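Local coordinates for protein mnemiopsin 1 (Mnemiopsis leidyi, PDB 5VP3) that probably emits light in response to calcium, as a calcium-regulated EF-hand photoprotein of a ctenophore, here with cadmium in its metal-binding loops, at residues L127-Y132 with L177-L182; V143-L148 with T164-A169; V67-E72 with Y132-D137. All blocks are in the same frame, centred on the assembly; numbering follows the deposited sequence.

Contact 1. Residues L127-Y132 with L177-L182; sequences LSNAYY and LERPEL. With CD (cadmium ion), chain D.
Y132 holds CG anti to its backbone N (chi1 -165°), and R179 keeps its chain extended from CG to NE. The two side chains cross at about a right angle. In one of two modelled conformers, R179 CG sits over the centre of the Y132 ring, 3.4 Å from the centroid, in a CH-pi contact. The guanidinium follows, its own face over Y132 CE2, with the two planes tilted 38° apart. At the ring edge L182 CD2 lies 3.6 Å from Y132 CD1. The phenol oxygen reaches the turn before the helix: Y132 OH is 3.0 Å from L177 O, and G141 O is a rival acceptor for its proton. S128 OG packs against L182 CG at 3.4 Å. A water bridges the two helices, accepting from S128 OG and donating to N129 OD1 and R179 O. E178, at the N-cap, turns its carboxylate to cadmium, as does E181: E178 OE1 binds at 2.2 Å and E181 OE1 at 2.4 Å. D170, T174 and K176 complete the EF-hand site. The contact joins helix 123-135 to the start of helix 179-190. Helix 71-87 packs on L127, A130 and Y131, while helix 161-169 touches L177.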
loop_
_atom_site.group_PDB
_atom_site.type_symbol
_atom_site.label_atom_id
_atom_site.label_comp_id
_atom_site.label_asym_id
_atom_site.label_seq_id
_atom_site.Cartn_x
_atom_site.Cartn_y
_atom_site.Cartn_z
ATOM N N LEU A 127 5.342 4.869 -2.013
ATOM C CA LEU A 127 5.430 3.845 -0.968
ATOM C C LEU A 127 6.469 2.789 -1.328
ATOM O O LEU A 127 7.269 2.366 -0.490
ATOM C CB LEU A 127 4.057 3.212 -0.788
ATOM C CG LEU A 127 3.843 2.120 0.248
ATOM C CD1 LEU A 127 3.932 2.716 1.588
ATOM C CD2 LEU A 127 2.495 1.465 0.093
ATOM N N SER A 128 6.502 2.375 -2.588
ATOM C CA SER A 128 7.429 1.323 -2.993
ATOM C C SER A 128 8.870 1.794 -2.901
ATOM O O SER A 128 9.735 1.066 -2.393
ATOM C CB SER A 128 7.088 0.874 -4.415
ATOM O OG SER A 128 7.966 -0.113 -4.874
ATOM N N ASN A 129 9.158 3.008 -3.380
ATOM C CA ASN A 129 10.532 3.504 -3.357
ATOM C C ASN A 129 11.032 3.829 -1.950
ATOM O O ASN A 129 12.252 3.771 -1.698
ATOM C CB ASN A 129 10.633 4.716 -4.282
ATOM C CG ASN A 129 10.677 4.289 -5.757
ATOM O OD1 ASN A 129 11.401 3.368 -6.112
ATOM N ND2 ASN A 129 9.874 4.913 -6.596
ATOM N N ALA A 130 10.130 4.121 -1.010
ATOM C CA ALA A 130 10.585 4.280 0.366
ATOM C C ALA A 130 10.874 2.932 1.009
ATOM O O ALA A 130 11.852 2.776 1.761
ATOM C CB ALA A 130 9.541 5.032 1.187
ATOM N N TYR A 131 10.028 1.956 0.764
ATOM C CA TYR A 131 10.302 0.646 1.322
ATOM C C TYR A 131 11.560 0.062 0.710
ATOM O O TYR A 131 12.307 -0.658 1.380
ATOM C CB TYR A 131 9.146 -0.286 1.052
ATOM C CG TYR A 131 8.181 -0.460 2.178
ATOM C CD1 TYR A 131 7.069 0.336 2.280
ATOM C CD2 TYR A 131 8.359 -1.459 3.119
ATOM C CE1 TYR A 131 6.147 0.155 3.304
ATOM C CE2 TYR A 131 7.471 -1.635 4.140
ATOM C CZ TYR A 131 6.359 -0.806 4.235
ATOM O OH TYR A 131 5.415 -0.966 5.224
ATOM N N TYR A 132 11.778 0.337 -0.572
ATOM C CA TYR A 132 12.904 -0.225 -1.305
ATOM C C TYR A 132 14.173 -0.122 -0.496
ATOM O O TYR A 132 14.862 -1.112 -0.252
ATOM C CB TYR A 132 13.077 0.520 -2.628
ATOM C CG TYR A 132 13.959 -0.135 -3.650
ATOM C CD1 TYR A 132 13.439 -1.027 -4.553
ATOM C CD2 TYR A 132 15.313 0.209 -3.765
ATOM C CE1 TYR A 132 14.253 -1.628 -5.545
ATOM C CE2 TYR A 132 16.123 -0.375 -4.727
ATOM C CZ TYR A 132 15.585 -1.286 -5.615
ATOM O OH TYR A 132 16.375 -1.840 -6.573
ATOM N N LEU A 177 15.067 -7.374 -7.637
ATOM C CA LEU A 177 14.026 -6.408 -7.997
ATOM C C LEU A 177 14.644 -5.021 -8.016
ATOM O O LEU A 177 15.039 -4.504 -6.972
ATOM C CB LEU A 177 12.865 -6.453 -7.023
ATOM C CG LEU A 177 12.143 -7.762 -6.916
ATOM C CD1 LEU A 177 11.028 -7.624 -5.858
ATOM C CD2 LEU A 177 11.580 -8.176 -8.245
ATOM N N GLU A 178 14.786 -4.454 -9.211
ATOM C CA GLU A 178 15.125 -3.047 -9.346
ATOM C C GLU A 178 13.871 -2.208 -9.045
ATOM O O GLU A 178 12.762 -2.737 -8.945
ATOM C CB GLU A 178 15.687 -2.800 -10.749
ATOM C CG GLU A 178 17.036 -3.520 -11.009
ATOM C CD GLU A 178 16.960 -5.020 -11.283
ATOM O OE1 GLU A 178 15.923 -5.526 -11.801
ATOM O OE2 GLU A 178 17.972 -5.705 -10.959
ATOM N N ARG A 179 14.046 -0.889 -8.926
ATOM C CA ARG A 179 12.974 -0.054 -8.380
ATOM C C ARG A 179 11.670 -0.136 -9.173
ATOM O O ARG A 179 10.602 -0.145 -8.538
ATOM C CB ARG A 179 13.461 1.399 -8.238
ATOM C CG ARG A 179 14.474 1.591 -7.088
ATOM C CD ARG A 179 14.968 3.043 -6.882
ATOM N NE ARG A 179 15.906 3.117 -5.755
ATOM C CZ ARG A 179 17.227 2.912 -5.846
ATOM N NH1 ARG A 179 17.790 2.639 -7.015
ATOM N NH2 ARG A 179 17.997 2.966 -4.761
ATOM N N PRO A 180 11.670 -0.205 -10.511
ATOM C CA PRO A 180 10.395 -0.368 -11.241
ATOM C C PRO A 180 9.749 -1.712 -11.038
ATOM O O PRO A 180 8.529 -1.856 -11.185
ATOM C CB PRO A 180 10.798 -0.164 -12.711
ATOM C CG PRO A 180 12.136 0.543 -12.665
ATOM C CD PRO A 180 12.805 0.028 -11.421
ATOM N N GLU A 181 10.514 -2.714 -10.688
ATOM C CA GLU A 181 9.902 -4.002 -10.500
ATOM C C GLU A 181 9.278 -4.107 -9.123
ATOM O O GLU A 181 8.329 -4.870 -8.938
ATOM C CB GLU A 181 10.935 -5.100 -10.716
ATOM C CG GLU A 181 11.535 -5.100 -12.136
ATOM C CD GLU A 181 12.611 -6.141 -12.325
ATOM O OE1 GLU A 181 13.242 -6.444 -11.297
ATOM O OE2 GLU A 181 12.764 -6.700 -13.462
ATOM N N LEU A 182 9.814 -3.393 -8.141
ATOM C CA LEU A 182 9.146 -3.409 -6.852
ATOM C C LEU A 182 7.879 -2.561 -6.933
ATOM O O LEU A 182 6.850 -2.928 -6.357
ATOM C CB LEU A 182 10.082 -2.924 -5.748
ATOM C CG LEU A 182 9.537 -3.034 -4.325
ATOM C CD1 LEU A 182 9.423 -4.436 -3.824
ATOM C CD2 LEU A 182 10.329 -2.231 -3.321
HETATM CD CD CD D . 15.173 -7.534 -12.088
HETATM O O HOH W 1 10.450 0.719 -5.854
#

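Contact 2. Residues V143-L148 with T164-A169; sequences VDVEEL and TFFQKA. With CD (cadmium ion), chain C.
V145 sets one methyl over the centre of the F166 ring. V145 CG1 lies 3.3 Å from the ring centroid and 7° off the ring normal, a CH-pi contact over the face. It is nearly equidistant from the six ring carbons. The methyl is the bump and the flat face is its seat. V145 CG1 stands anti to the carbonyl carbon, and the two side chains cross at about a right angle. F166 has CG anti to its own backbone N (chi1 -159°), and its ring fits against the turn that leads into helix 145-154. F166 CE2 comes within 3.4 Å of D144 C, so the backbone of this turn forms part of the hollow. The rim of the ring meets V143 O, which is 3.6 Å from F166 CE2.

This turn belongs to the second half of an EF-hand loop, whose last ligand, E147, lies in the first turn of the exiting helix. D144 is the N-cap of that helix and forms a capping box with E147. E147 N donates to D144 OD1 over 2.9 Å, at an angle of 167°. In return D144 N donates to E147 OE2. Both carboxylate oxygens of E147 also bind cadmium, with D136, D140 and T142 as further ligands. The returned bond therefore ties one metal-binding oxygen to the loop backbone, and probably steadies the carboxylate.

L148 approaches F166 on another side. L148 CD2 lies near the ring plane, 4.1 Å from F166 CD2. The same methyl reaches F165 CB at 4.4 Å, so it lies across two successive residues of helix 161-169. L185 of helix 179-190 touches both L148 and F165, and L177 packs on F166.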
loop_
_atom_site.group_PDB
_atom_site.type_symbol
_atom_site.label_atom_id
_atom_site.label_comp_id
_atom_site.label_asym_id
_atom_site.label_seq_id
_atom_site.Cartn_x
_atom_site.Cartn_y
_atom_site.Cartn_z
ATOM N N VAL A 143 16.875 -5.083 -4.410
ATOM C CA VAL A 143 16.188 -5.951 -3.474
ATOM C C VAL A 143 16.285 -7.379 -3.981
ATOM O O VAL A 143 15.807 -7.685 -5.087
ATOM C CB VAL A 143 14.737 -5.497 -3.290
ATOM C CG1 VAL A 143 13.983 -6.433 -2.368
ATOM C CG2 VAL A 143 14.730 -4.062 -2.747
ATOM N N ASP A 144 16.910 -8.259 -3.184
ATOM C CA ASP A 144 17.030 -9.667 -3.582
ATOM C C ASP A 144 15.987 -10.499 -2.843
ATOM O O ASP A 144 15.193 -9.964 -2.065
ATOM C CB ASP A 144 18.475 -10.159 -3.378
ATOM C CG ASP A 144 18.848 -10.403 -1.920
ATOM O OD1 ASP A 144 18.014 -10.190 -1.014
ATOM O OD2 ASP A 144 20.004 -10.845 -1.714
ATOM N N VAL A 145 15.918 -11.817 -3.126
ATOM C CA VAL A 145 14.737 -12.556 -2.671
ATOM C C VAL A 145 14.708 -12.631 -1.161
ATOM O O VAL A 145 13.623 -12.600 -0.564
ATOM C CB VAL A 145 14.619 -13.976 -3.269
ATOM C CG1 VAL A 145 14.521 -13.936 -4.738
ATOM C CG2 VAL A 145 15.762 -14.838 -2.848
ATOM N N GLU A 146 15.874 -12.779 -0.522
ATOM C CA GLU A 146 15.908 -12.790 0.949
ATOM C C GLU A 146 15.432 -11.453 1.501
ATOM O O GLU A 146 14.634 -11.402 2.444
ATOM C CB GLU A 146 17.318 -13.108 1.463
ATOM C CG GLU A 146 17.752 -14.576 1.371
ATOM C CD GLU A 146 16.803 -15.559 2.058
ATOM O OE1 GLU A 146 16.081 -15.166 2.994
ATOM O OE2 GLU A 146 16.770 -16.738 1.650
ATOM N N GLU A 147 15.867 -10.348 0.888
ATOM C CA GLU A 147 15.330 -9.060 1.316
ATOM C C GLU A 147 13.817 -9.012 1.179
ATOM O O GLU A 147 13.145 -8.419 2.033
ATOM C CB GLU A 147 16.050 -7.937 0.561
ATOM C CG GLU A 147 17.502 -7.822 1.063
ATOM C CD GLU A 147 18.389 -6.880 0.247
ATOM O OE1 GLU A 147 19.423 -6.422 0.753
ATOM O OE2 GLU A 147 18.090 -6.604 -0.913
ATOM N N LEU A 148 13.239 -9.672 0.167
ATOM C CA LEU A 148 11.781 -9.603 0.032
ATOM C C LEU A 148 11.090 -10.523 1.036
ATOM O O LEU A 148 10.021 -10.185 1.555
ATOM C CB LEU A 148 11.329 -9.958 -1.385
ATOM C CG LEU A 148 9.822 -9.837 -1.615
ATOM C CD1 LEU A 148 9.378 -8.339 -1.573
ATOM C CD2 LEU A 148 9.406 -10.508 -2.917
ATOM N N THR A 164 7.283 -16.583 -5.301
ATOM C CA THR A 164 6.287 -16.400 -6.358
ATOM C C THR A 164 6.290 -14.971 -6.882
ATOM O O THR A 164 6.409 -14.736 -8.092
ATOM C CB THR A 164 4.892 -16.750 -5.820
ATOM O OG1 THR A 164 4.944 -17.989 -5.096
ATOM C CG2 THR A 164 3.868 -16.845 -6.948
ATOM N N PHE A 165 6.096 -14.002 -5.981
ATOM C CA PHE A 165 6.043 -12.598 -6.376
ATOM C C PHE A 165 7.320 -12.189 -7.080
ATOM O O PHE A 165 7.291 -11.495 -8.098
ATOM C CB PHE A 165 5.868 -11.707 -5.157
ATOM C CG PHE A 165 4.516 -11.758 -4.542
ATOM C CD1 PHE A 165 3.428 -11.141 -5.159
ATOM C CD2 PHE A 165 4.333 -12.374 -3.313
ATOM C CE1 PHE A 165 2.172 -11.163 -4.574
ATOM C CE2 PHE A 165 3.084 -12.401 -2.720
ATOM C CZ PHE A 165 1.997 -11.789 -3.357
ATOM N N PHE A 166 8.453 -12.606 -6.530
ATOM C CA PHE A 166 9.740 -12.216 -7.070
ATOM C C PHE A 166 9.874 -12.695 -8.502
ATOM O O PHE A 166 10.122 -11.908 -9.416
ATOM C CB PHE A 166 10.842 -12.793 -6.201
ATOM C CG PHE A 166 12.140 -12.092 -6.337
ATOM C CD1 PHE A 166 12.932 -12.291 -7.442
ATOM C CD2 PHE A 166 12.562 -11.222 -5.362
ATOM C CE1 PHE A 166 14.148 -11.644 -7.574
ATOM C CE2 PHE A 166 13.769 -10.572 -5.482
ATOM C CZ PHE A 166 14.567 -10.784 -6.603
ATOM N N GLN A 167 9.709 -14.002 -8.717
ATOM C CA GLN A 167 9.708 -14.533 -10.075
ATOM C C GLN A 167 8.825 -13.700 -10.996
ATOM O O GLN A 167 9.183 -13.449 -12.150
ATOM C CB GLN A 167 9.235 -15.986 -10.070
ATOM C CG GLN A 167 9.287 -16.669 -11.433
ATOM C CD GLN A 167 10.420 -17.686 -11.537
ATOM O OE1 GLN A 167 10.708 -18.402 -10.569
ATOM N NE2 GLN A 167 11.069 -17.757 -12.713
ATOM N N LYS A 168 7.663 -13.269 -10.519
ATOM C CA LYS A 168 6.763 -12.610 -11.446
ATOM C C LYS A 168 7.187 -11.188 -11.726
ATOM O O LYS A 168 6.898 -10.666 -12.810
ATOM C CB LYS A 168 5.329 -12.660 -10.928
ATOM C CG LYS A 168 4.533 -13.777 -11.597
ATOM C CD LYS A 168 3.094 -13.883 -11.111
ATOM C CE LYS A 168 2.982 -14.690 -9.813
ATOM N NZ LYS A 168 1.638 -15.341 -9.675
ATOM N N ALA A 169 7.891 -10.547 -10.799
ATOM C CA ALA A 169 8.253 -9.153 -10.999
ATOM C C ALA A 169 9.659 -8.968 -11.567
ATOM O O ALA A 169 9.948 -7.914 -12.145
ATOM C CB ALA A 169 8.116 -8.403 -9.681
HETATM CD CD CD C . 19.957 -5.559 -1.470
HETATM O O HOH W 2 20.755 -7.869 -2.622
#

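Contact 3. Residues V67-E72 with Y132-D137; sequences VNATDE and YDVLDD. With CD (cadmium ion), chain C.
V67 to T70 run as an extended linker past the last turn of helix 123-135, with A69 CA 5.4 Å from V134 CA and V67 CA 5.9 Å from D137 CA. Just beyond that helix, D136 is the centre of an inverse gamma turn, and D137 follows it toward the linker. The carboxylate of D137 accepts one hydrogen bond from the linker backbone. N68 N donates to D137 OD1 over 2.9 Å at 165°, meeting it on the syn side but 32° out of the carboxylate plane. The same carboxylate rests on V67, with D137 CG 3.5 Å from V67 CB. Deeper in, V67 and V134 cross at about a right angle. V134 CG1, anti to the backbone N (chi1 173°), is 3.9 Å from V67 CG2. It is also 4.1 Å from A69 CB. M63 of helix 53-66 and M77 of helix 71-87 touch V134 as well. T70 is the N-cap of helix 71-87, with its hydroxyl bonded to Q73 N. Next to D137, D136 turns the other way and binds cadmium through OD1 at 2.2 Å. The bent exit from helix 123-135 is thus the start of an EF-hand loop, in which D136 is the first metal ligand.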
loop_
_atom_site.group_PDB
_atom_site.type_symbol
_atom_site.label_atom_id
_atom_site.label_comp_id
_atom_site.label_asym_id
_atom_site.label_seq_id
_atom_site.Cartn_x
_atom_site.Cartn_y
_atom_site.Cartn_z
ATOM N N VAL A 67 15.591 -5.264 9.900
ATOM C CA VAL A 67 16.698 -4.839 9.070
ATOM C C VAL A 67 17.476 -3.822 9.880
ATOM O O VAL A 67 17.124 -3.533 11.018
ATOM C CB VAL A 67 16.236 -4.239 7.722
ATOM C CG1 VAL A 67 15.361 -5.237 6.954
ATOM C CG2 VAL A 67 15.483 -2.933 7.927
ATOM N N ASN A 68 18.520 -3.257 9.278
ATOM C CA ASN A 68 19.286 -2.186 9.917
ATOM C C ASN A 68 19.363 -1.028 8.928
ATOM O O ASN A 68 20.400 -0.739 8.321
ATOM C CB ASN A 68 20.649 -2.686 10.373
ATOM C CG ASN A 68 20.547 -3.544 11.620
ATOM O OD1 ASN A 68 20.130 -3.065 12.681
ATOM N ND2 ASN A 68 20.902 -4.812 11.500
ATOM N N ALA A 69 18.241 -0.334 8.793
ATOM C CA ALA A 69 18.120 0.743 7.830
ATOM C C ALA A 69 18.585 2.031 8.467
ATOM O O ALA A 69 18.634 2.170 9.689
ATOM C CB ALA A 69 16.670 0.871 7.359
ATOM N N THR A 70 18.917 2.992 7.633
ATOM C CA THR A 70 19.290 4.261 8.220
ATOM C C THR A 70 18.073 4.979 8.780
ATOM O O THR A 70 16.933 4.776 8.346
ATOM C CB THR A 70 19.949 5.175 7.202
ATOM O OG1 THR A 70 18.986 5.551 6.213
ATOM C CG2 THR A 70 21.140 4.453 6.586
ATOM N N ASP A 71 18.347 5.872 9.726
ATOM C CA ASP A 71 17.281 6.629 10.365
ATOM C C ASP A 71 16.483 7.409 9.330
ATOM O O ASP A 71 15.249 7.485 9.419
ATOM C CB ASP A 71 17.860 7.567 11.436
ATOM C CG ASP A 71 18.574 6.807 12.558
ATOM O OD1 ASP A 71 18.184 5.646 12.841
ATOM O OD2 ASP A 71 19.515 7.375 13.165
ATOM N N GLU A 72 17.160 7.971 8.318
ATOM C CA GLU A 72 16.442 8.730 7.305
ATOM C C GLU A 72 15.683 7.806 6.368
ATOM O O GLU A 72 14.602 8.139 5.899
ATOM C CB GLU A 72 17.412 9.589 6.505
ATOM C CG GLU A 72 18.248 10.493 7.386
ATOM C CD GLU A 72 19.607 10.809 6.779
ATOM O OE1 GLU A 72 20.283 9.870 6.312
ATOM O OE2 GLU A 72 20.004 11.995 6.762
ATOM N N TYR A 132 11.778 0.337 -0.572
ATOM C CA TYR A 132 12.904 -0.225 -1.305
ATOM C C TYR A 132 14.173 -0.122 -0.496
ATOM O O TYR A 132 14.862 -1.112 -0.252
ATOM C CB TYR A 132 13.077 0.520 -2.628
ATOM C CG TYR A 132 13.959 -0.135 -3.650
ATOM C CD1 TYR A 132 13.439 -1.027 -4.553
ATOM C CD2 TYR A 132 15.313 0.209 -3.765
ATOM C CE1 TYR A 132 14.253 -1.628 -5.545
ATOM C CE2 TYR A 132 16.123 -0.375 -4.727
ATOM C CZ TYR A 132 15.585 -1.286 -5.615
ATOM O OH TYR A 132 16.375 -1.840 -6.573
ATOM N N ASP A 133 14.507 1.095 -0.102
ATOM C CA ASP A 133 15.753 1.322 0.599
ATOM C C ASP A 133 15.759 0.616 1.944
ATOM O O ASP A 133 16.802 0.193 2.422
ATOM C CB ASP A 133 15.969 2.819 0.765
ATOM C CG ASP A 133 16.105 3.528 -0.557
ATOM O OD1 ASP A 133 16.566 2.894 -1.525
ATOM O OD2 ASP A 133 15.758 4.716 -0.613
ATOM N N VAL A 134 14.618 0.510 2.594
ATOM C CA VAL A 134 14.605 -0.182 3.870
ATOM C C VAL A 134 14.800 -1.682 3.658
ATOM O O VAL A 134 15.515 -2.349 4.422
ATOM C CB VAL A 134 13.299 0.171 4.606
ATOM C CG1 VAL A 134 13.126 -0.629 5.852
ATOM C CG2 VAL A 134 13.317 1.635 4.972
ATOM N N LEU A 135 14.183 -2.233 2.614
ATOM C CA LEU A 135 14.338 -3.655 2.309
ATOM C C LEU A 135 15.767 -3.988 1.923
ATOM O O LEU A 135 16.234 -5.104 2.139
ATOM C CB LEU A 135 13.411 -4.068 1.150
ATOM C CG LEU A 135 11.990 -4.562 1.434
ATOM C CD1 LEU A 135 11.300 -3.600 2.222
ATOM C CD2 LEU A 135 11.274 -4.699 0.122
ATOM N N ASP A 136 16.436 -3.063 1.270
ATOM C CA ASP A 136 17.754 -3.321 0.754
ATOM C C ASP A 136 18.741 -3.316 1.894
ATOM O O ASP A 136 19.553 -2.421 1.961
ATOM C CB ASP A 136 18.138 -2.258 -0.261
ATOM C CG ASP A 136 19.568 -2.404 -0.735
ATOM O OD1 ASP A 136 20.141 -3.503 -0.577
ATOM O OD2 ASP A 136 20.124 -1.403 -1.254
ATOM N N ASP A 137 18.708 -4.303 2.773
ATOM C CA ASP A 137 19.605 -4.317 3.925
ATOM C C ASP A 137 21.049 -4.582 3.526
ATOM O O ASP A 137 21.944 -4.255 4.313
ATOM C CB ASP A 137 19.121 -5.392 4.894
ATOM C CG ASP A 137 19.388 -5.064 6.371
ATOM O OD1 ASP A 137 19.667 -3.892 6.739
ATOM O OD2 ASP A 137 19.277 -6.039 7.154
HETATM CD CD CD C . 19.957 -5.559 -1.470
HETATM O O HOH W 2 20.755 -7.869 -2.622
#

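Contacts 1 and 3 share helix 123-135 and Y132, which touches across contact 1 but not contact 3. Contact 1 buries the most surface and centres on a buried ring, though its arginine side is exposed. Contact 2 joins the EF-hands of the C-terminal pair by mainly apolar packing, without a hydrogen bond across it. Contact 3, with the smallest number of touching residues, is half surface: a carboxylate-to-backbone hydrogen bond beside a small valine-alanine patch. Contacts 2 and 3 supply ligands to the same cadmium, from opposite ends of one loop, while contact 1 holds ligands of the next. Contacts 1 and 2 meet where L177 N approaches V143 O, a backbone pairing between the two loops.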